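Long-range contact in D-alanine--D-alanine ligase (Coxiella burnetii, PDB 3TQT), which joins two D-alanine molecules at the expense of ATP, supplying the D-alanyl-D-alanine dipeptide used to build peptidoglycan: residues 127-139 and 291-303. Sequence-based numbering, arbitrary orientation.
Sequences YVGANVQSSAVCM and FKMVHCSGMARVD
S134 and V294 meet where one turn of helix 132-139 settles on the loop that leaves helix 277-293, a worked example of a helix side chain bonding to the carbonyl where a neighbouring helix unwinds. With OG swung anti to the backbone N (chi1 -170°), S134 donates to V294 O at 2.9 Å, arriving from above the carbonyl plane. S134 OG also lies close to C296 CA, at 3.1 Å. One helical turn further on, C138 SG touches V294 CG2 at 3.6 Å, while V137 CG1 meets V294 CG1; the valine thus wedges its two methyls against different neighbours, and I317 of strand 312-318 packs on both C138 and V294. A second close-packed spot lies before the helix, where G129 passes 4.2 Å from G298, CA to CA, and G129 CA makes a CA-H...O contact with S297 O at 3.2 Å. At its margins the two backbones are linked through water: one molecule joins A130 N to M299 O, another N131 N to H295 O.

The loop owes its shape to a Schellman motif: H295, at positive phi, is the C-prime residue, and C296 N returns to F291 O. From there the chain enters strand 298-306 of the ATP-grasp domain, which carries D303, a predicted magnesium ligand. The facing helix is capped in turn by N131, whose OD1 accepts from S134 N almost straight (163°), so the serine that grips the loop is itself held at the helix start.

Packing is looser and wetter toward H295 and Q133. Their one direct bond, H295 ND1 to Q133 OE1 at 3.4 Å, is weak, with the amide and ring planes 54° apart; a water donates to both Q133 OE1 and V294 O, and R218 of the second subunit packs on H295.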
ATOM      1  N   TYR A 127      -4.174 -10.786   9.692  1.00 22.03           N
ATOM      2  CA  TYR A 127      -2.784 -10.535  10.033  1.00 20.99           C
ATOM      3  C   TYR A 127      -2.631  -9.327  10.945  1.00 17.00           C
ATOM      4  O   TYR A 127      -3.436  -8.379  10.911  1.00 18.61           O
ATOM      5  CB  TYR A 127      -1.920 -10.392   8.778  1.00 18.12           C
ATOM      6  CG  TYR A 127      -2.302  -9.244   7.887  1.00 19.74           C
ATOM      7  CD1 TYR A 127      -1.694  -7.995   8.029  1.00 18.35           C
ATOM      8  CD2 TYR A 127      -3.249  -9.409   6.887  1.00 21.37           C
ATOM      9  CE1 TYR A 127      -2.030  -6.949   7.215  1.00 20.21           C
ATOM     10  CE2 TYR A 127      -3.601  -8.356   6.060  1.00 20.28           C
ATOM     11  CZ  TYR A 127      -2.984  -7.137   6.223  1.00 18.53           C
ATOM     12  OH  TYR A 127      -3.340  -6.104   5.403  1.00 18.33           O
ATOM     13  N   VAL A 128      -1.583  -9.363  11.749  1.00 18.62           N
ATOM     14  CA  VAL A 128      -1.340  -8.318  12.723  1.00 16.34           C
ATOM     15  C   VAL A 128      -0.828  -7.031  12.083  1.00 22.61           C
ATOM     16  O   VAL A 128      -0.021  -7.057  11.143  1.00 21.39           O
ATOM     17  CB  VAL A 128      -0.353  -8.795  13.778  1.00 16.05           C
ATOM     18  CG1 VAL A 128       0.133  -7.616  14.646  1.00 19.94           C
ATOM     19  CG2 VAL A 128      -1.001  -9.895  14.614  1.00 14.34           C
ATOM     20  N   GLY A 129      -1.317  -5.905  12.587  1.00 21.19           N
ATOM     21  CA  GLY A 129      -0.726  -4.617  12.251  1.00 19.02           C
ATOM     22  C   GLY A 129      -1.327  -3.912  11.053  1.00 16.13           C
ATOM     23  O   GLY A 129      -2.434  -4.215  10.617  1.00 18.18           O
ATOM     24  N   ALA A 130      -0.568  -2.956  10.515  1.00 17.77           N
ATOM     25  CA  ALA A 130      -1.042  -2.039   9.501  1.00 18.07           C
ATOM     26  C   ALA A 130      -1.407  -2.795   8.248  1.00 20.31           C
ATOM     27  O   ALA A 130      -0.717  -3.742   7.890  1.00 20.38           O
ATOM     28  CB  ALA A 130       0.052  -1.030   9.189  1.00 18.32           C
ATOM     29  N   ASN A 131      -2.490  -2.381   7.589  1.00 17.86           N
ATOM     30  CA  ASN A 131      -2.881  -2.975   6.318  1.00 17.59           C
ATOM     31  C   ASN A 131      -1.985  -2.482   5.177  1.00 18.55           C
ATOM     32  O   ASN A 131      -0.985  -1.827   5.428  1.00 18.69           O
ATOM     33  CB  ASN A 131      -4.366  -2.752   6.009  1.00 19.10           C
ATOM     34  CG  ASN A 131      -4.701  -1.304   5.675  1.00 25.43           C
ATOM     35  OD1 ASN A 131      -3.841  -0.424   5.687  1.00 24.04           O
ATOM     36  ND2 ASN A 131      -5.969  -1.060   5.355  1.00 24.86           N
ATOM     37  N   VAL A 132      -2.340  -2.793   3.938  1.00 16.72           N
ATOM     38  CA  VAL A 132      -1.461  -2.457   2.822  1.00 23.07           C
ATOM     39  C   VAL A 132      -1.305  -0.951   2.685  1.00 27.85           C
ATOM     40  O   VAL A 132      -0.195  -0.437   2.581  1.00 18.95           O
ATOM     41  CB  VAL A 132      -1.958  -3.048   1.490  1.00 27.21           C
ATOM     42  CG1 VAL A 132      -1.172  -2.448   0.318  1.00 21.37           C
ATOM     43  CG2 VAL A 132      -1.826  -4.569   1.517  1.00 21.17           C
ATOM     44  N   GLN A 133      -2.423  -0.241   2.686  1.00 18.63           N
ATOM     45  CA  GLN A 133      -2.381   1.199   2.512  1.00 18.40           C
ATOM     46  C   GLN A 133      -1.631   1.908   3.623  1.00 15.48           C
ATOM     47  O   GLN A 133      -0.849   2.821   3.375  1.00 17.40           O
ATOM     48  CB  GLN A 133      -3.789   1.783   2.429  1.00 25.70           C
ATOM     49  CG  GLN A 133      -3.790   3.312   2.509  1.00 28.06           C
ATOM     50  CD  GLN A 133      -5.065   3.859   3.122  1.00 37.55           C
ATOM     51  OE1 GLN A 133      -5.133   4.110   4.316  1.00 32.57           O
ATOM     52  NE2 GLN A 133      -6.088   4.028   2.301  1.00 45.32           N
ATOM     53  N   SER A 134      -1.893   1.506   4.854  1.00 17.06           N
ATOM     54  CA  SER A 134      -1.298   2.165   6.007  1.00 18.71           C
ATOM     55  C   SER A 134       0.192   1.848   6.080  1.00 16.48           C
ATOM     56  O   SER A 134       0.997   2.692   6.448  1.00 18.68           O
ATOM     57  CB  SER A 134      -1.993   1.726   7.303  1.00 20.00           C
ATOM     58  OG  SER A 134      -1.560   2.555   8.367  1.00 30.04           O
ATOM     59  N   SER A 135       0.552   0.615   5.749  1.00 14.97           N
ATOM     60  CA  SER A 135       1.962   0.240   5.713  1.00 15.82           C
ATOM     61  C   SER A 135       2.691   1.119   4.686  1.00 22.87           C
ATOM     62  O   SER A 135       3.777   1.623   4.949  1.00 20.20           O
ATOM     63  CB  SER A 135       2.114  -1.234   5.333  1.00 18.18           C
ATOM     64  OG  SER A 135       1.507  -2.069   6.308  1.00 18.91           O
ATOM     65  N   ALA A 136       2.085   1.284   3.514  1.00 20.06           N
ATOM     66  CA  ALA A 136       2.726   2.034   2.433  1.00 21.65           C
ATOM     67  C   ALA A 136       2.844   3.493   2.813  1.00 22.48           C
ATOM     68  O   ALA A 136       3.885   4.116   2.614  1.00 27.86           O
ATOM     69  CB  ALA A 136       1.962   1.867   1.132  1.00 21.21           C
ATOM     70  N   VAL A 137       1.784   4.044   3.382  1.00 17.03           N
ATOM     71  CA  VAL A 137       1.830   5.430   3.827  1.00 14.02           C
ATOM     72  C   VAL A 137       2.894   5.674   4.912  1.00 19.90           C
ATOM     73  O   VAL A 137       3.603   6.682   4.882  1.00 27.45           O
ATOM     74  CB  VAL A 137       0.450   5.917   4.313  1.00 18.79           C
ATOM     75  CG1 VAL A 137       0.569   7.249   5.042  1.00 23.46           C
ATOM     76  CG2 VAL A 137      -0.501   6.040   3.134  1.00 18.94           C
ATOM     77  N   CYS A 138       3.010   4.754   5.858  1.00 14.74           N
ATOM     78  CA  CYS A 138       3.943   4.926   6.966  1.00 14.31           C
ATOM     79  C   CYS A 138       5.384   4.612   6.562  1.00 17.40           C
ATOM     80  O   CYS A 138       6.336   5.138   7.149  1.00 22.28           O
ATOM     81  CB  CYS A 138       3.522   4.065   8.156  1.00 15.56           C
ATOM     82  SG  CYS A 138       2.024   4.639   8.968  1.00 20.60           S
ATOM     83  N   MET A 139       5.536   3.749   5.568  1.00 20.26           N
ATOM     84  CA  MET A 139       6.858   3.336   5.097  1.00 22.62           C
ATOM     85  C   MET A 139       7.585   4.472   4.386  1.00 24.29           C
ATOM     86  O   MET A 139       8.800   4.627   4.522  1.00 25.09           O
ATOM     87  CB  MET A 139       6.720   2.149   4.143  1.00 23.84           C
ATOM     88  CG  MET A 139       8.025   1.607   3.636  1.00 36.08           C
ATOM     89  SD  MET A 139       8.748   0.483   4.837  1.00 45.31           S
ATOM     90  CE  MET A 139      10.282   0.062   4.010  1.00 46.87           C
ATOM     91  N   PHE A 291      -1.841   7.775  14.443  1.00 19.24           N
ATOM     92  CA  PHE A 291      -2.206   6.392  14.177  1.00 18.59           C
ATOM     93  C   PHE A 291      -3.503   6.360  13.376  1.00 21.67           C
ATOM     94  O   PHE A 291      -3.625   5.656  12.370  1.00 18.54           O
ATOM     95  CB  PHE A 291      -2.392   5.683  15.518  1.00 19.96           C
ATOM     96  CG  PHE A 291      -2.627   4.197  15.407  1.00 19.82           C
ATOM     97  CD1 PHE A 291      -1.563   3.307  15.478  1.00 24.10           C
ATOM     98  CD2 PHE A 291      -3.902   3.698  15.269  1.00 22.04           C
ATOM     99  CE1 PHE A 291      -1.782   1.943  15.398  1.00 26.86           C
ATOM    100  CE2 PHE A 291      -4.124   2.339  15.187  1.00 24.27           C
ATOM    101  CZ  PHE A 291      -3.067   1.464  15.247  1.00 24.79           C
ATOM    102  N   LYS A 292      -4.476   7.144  13.816  1.00 19.30           N
ATOM    103  CA  LYS A 292      -5.778   7.142  13.160  1.00 21.58           C
ATOM    104  C   LYS A 292      -5.702   7.819  11.796  1.00 24.63           C
ATOM    105  O   LYS A 292      -6.320   7.368  10.829  1.00 23.06           O
ATOM    106  CB  LYS A 292      -6.826   7.822  14.050  1.00 20.92           C
ATOM    107  CG  LYS A 292      -7.239   6.973  15.251  1.00 31.96           C
ATOM    108  CD  LYS A 292      -7.827   7.812  16.380  1.00 38.16           C
ATOM    109  CE  LYS A 292      -9.298   8.089  16.188  1.00 47.55           C
ATOM    110  NZ  LYS A 292      -9.836   8.842  17.356  1.00 48.02           N
ATOM    111  N   MET A 293      -4.915   8.887  11.726  1.00 24.13           N
ATOM    112  CA  MET A 293      -4.817   9.699  10.520  1.00 24.01           C
ATOM    113  C   MET A 293      -4.223   8.945   9.343  1.00 23.58           C
ATOM    114  O   MET A 293      -4.556   9.219   8.196  1.00 22.91           O
ATOM    115  CB  MET A 293      -3.995  10.952  10.793  1.00 26.97           C
ATOM    116  CG  MET A 293      -4.105  11.980   9.706  1.00 34.92           C
ATOM    117  SD  MET A 293      -3.707  13.587  10.388  1.00 37.74           S
ATOM    118  CE  MET A 293      -5.057  13.809  11.545  1.00 34.71           C
ATOM    119  N   VAL A 294      -3.349   7.991   9.623  1.00 19.07           N
ATOM    120  CA  VAL A 294      -2.801   7.167   8.560  1.00 19.40           C
ATOM    121  C   VAL A 294      -3.547   5.840   8.463  1.00 22.15           C
ATOM    122  O   VAL A 294      -3.098   4.924   7.782  1.00 20.10           O
ATOM    123  CB  VAL A 294      -1.298   6.898   8.770  1.00 17.04           C
ATOM    124  CG1 VAL A 294      -0.527   8.228   8.748  1.00 17.63           C
ATOM    125  CG2 VAL A 294      -1.072   6.165  10.073  1.00 16.93           C
ATOM    126  N   HIS A 295      -4.670   5.748   9.170  1.00 20.09           N
ATOM    127  CA  HIS A 295      -5.549   4.574   9.100  1.00 18.43           C
ATOM    128  C   HIS A 295      -4.822   3.292   9.429  1.00 21.77           C
ATOM    129  O   HIS A 295      -4.999   2.260   8.771  1.00 21.38           O
ATOM    130  CB  HIS A 295      -6.212   4.507   7.731  1.00 23.90           C
ATOM    131  CG  HIS A 295      -6.879   5.786   7.356  1.00 28.46           C
ATOM    132  ND1 HIS A 295      -6.573   6.486   6.210  1.00 28.36           N
ATOM    133  CD2 HIS A 295      -7.810   6.522   8.008  1.00 24.47           C
ATOM    134  CE1 HIS A 295      -7.301   7.584   6.160  1.00 26.45           C
ATOM    135  NE2 HIS A 295      -8.052   7.635   7.248  1.00 28.07           N
ATOM    136  N   CYS A 296      -3.998   3.377  10.469  1.00 21.48           N
ATOM    137  CA  CYS A 296      -3.247   2.233  10.942  1.00 17.57           C
ATOM    138  C   CYS A 296      -4.167   1.246  11.664  1.00 18.92           C
ATOM    139  O   CYS A 296      -5.301   1.572  12.046  1.00 17.87           O
ATOM    140  CB  CYS A 296      -2.129   2.686  11.876  1.00 19.47           C
ATOM    141  SG  CYS A 296      -0.810   1.505  11.961  1.00 23.10           S
ATOM    142  N   SER A 297      -3.668   0.030  11.819  1.00 17.70           N
ATOM    143  CA  SER A 297      -4.387  -1.018  12.515  1.00 21.71           C
ATOM    144  C   SER A 297      -3.401  -1.770  13.351  1.00 21.71           C
ATOM    145  O   SER A 297      -2.226  -1.886  12.981  1.00 23.84           O
ATOM    146  CB  SER A 297      -5.013  -1.995  11.514  1.00 17.85           C
ATOM    147  OG  SER A 297      -6.132  -1.417  10.896  1.00 33.02           O
ATOM    148  N   GLY A 298      -3.883  -2.278  14.480  1.00 19.11           N
ATOM    149  CA  GLY A 298      -3.105  -3.149  15.342  1.00 18.62           C
ATOM    150  C   GLY A 298      -2.090  -2.397  16.179  1.00 25.33           C
ATOM    151  O   GLY A 298      -2.292  -2.173  17.371  1.00 19.74           O
ATOM    152  N   MET A 299      -0.998  -1.987  15.545  1.00 21.23           N
ATOM    153  CA  MET A 299       0.096  -1.357  16.284  1.00 20.14           C
ATOM    154  C   MET A 299       0.909  -0.378  15.453  1.00 20.81           C
ATOM    155  O   MET A 299       1.029  -0.513  14.234  1.00 19.51           O
ATOM    156  CB  MET A 299       1.037  -2.435  16.807  1.00 24.21           C
ATOM    157  CG  MET A 299       1.529  -3.371  15.705  1.00 23.06           C
ATOM    158  SD  MET A 299       2.893  -4.425  16.228  1.00 30.17           S
ATOM    159  CE  MET A 299       3.887  -3.224  17.077  1.00 60.79           C
ATOM    160  N   ALA A 300       1.488   0.601  16.138  1.00 21.34           N
ATOM    161  CA  ALA A 300       2.490   1.457  15.534  1.00 20.68           C
ATOM    162  C   ALA A 300       3.362   2.002  16.645  1.00 19.80           C
ATOM    163  O   ALA A 300       2.884   2.270  17.744  1.00 22.73           O
ATOM    164  CB  ALA A 300       1.839   2.603  14.793  1.00 17.70           C
ATOM    165  N   ARG A 301       4.640   2.187  16.356  1.00 18.90           N
ATOM    166  CA  ARG A 301       5.440   3.027  17.211  1.00 17.38           C
ATOM    167  C   ARG A 301       5.570   4.387  16.545  1.00 23.12           C
ATOM    168  O   ARG A 301       6.085   4.487  15.430  1.00 22.61           O
ATOM    169  CB  ARG A 301       6.820   2.431  17.446  1.00 20.27           C
ATOM    170  CG  ARG A 301       7.497   3.019  18.661  1.00 16.59           C
ATOM    171  CD  ARG A 301       8.928   2.543  18.755  1.00 19.40           C
ATOM    172  NE  ARG A 301       9.726   3.132  17.687  1.00 20.52           N
ATOM    173  CZ  ARG A 301      10.564   2.451  16.917  1.00 29.63           C
ATOM    174  NH1 ARG A 301      10.712   1.144  17.092  1.00 31.37           N
ATOM    175  NH2 ARG A 301      11.257   3.084  15.977  1.00 27.11           N
ATOM    176  N   VAL A 302       5.088   5.426  17.223  1.00 20.28           N
ATOM    177  CA  VAL A 302       5.207   6.789  16.716  1.00 22.40           C
ATOM    178  C   VAL A 302       6.419   7.441  17.341  1.00 18.77           C
ATOM    179  O   VAL A 302       6.539   7.492  18.576  1.00 19.98           O
ATOM    180  CB  VAL A 302       3.977   7.636  17.064  1.00 20.06           C
ATOM    181  CG1 VAL A 302       4.072   8.993  16.373  1.00 17.04           C
ATOM    182  CG2 VAL A 302       2.702   6.909  16.666  1.00 22.72           C
ATOM    183  N   ASP A 303       7.322   7.917  16.485  1.00 19.60           N
ATOM    184  CA  ASP A 303       8.574   8.520  16.919  1.00 24.66           C
ATOM    185  C   ASP A 303       8.472  10.020  16.760  1.00 18.17           C
ATOM    186  O   ASP A 303       8.072  10.516  15.706  1.00 19.98           O
ATOM    187  CB  ASP A 303       9.753   7.983  16.108  1.00 23.30           C
ATOM    188  CG  ASP A 303       9.946   6.478  16.280  1.00 28.16           C
ATOM    189  OD1 ASP A 303       9.305   5.871  17.171  1.00 23.98           O
ATOM    190  OD2 ASP A 303      10.746   5.905  15.516  1.00 23.21           O
TER
HETATM  191  O   HOH W   1       1.406  -2.265  12.298  1.00 21.87           O
HETATM  192  O   HOH W   2      -4.295  -0.476   8.629  1.00 22.81           O
HETATM  193  O   HOH W   3      -3.271   5.608   5.170  1.00 32.28           O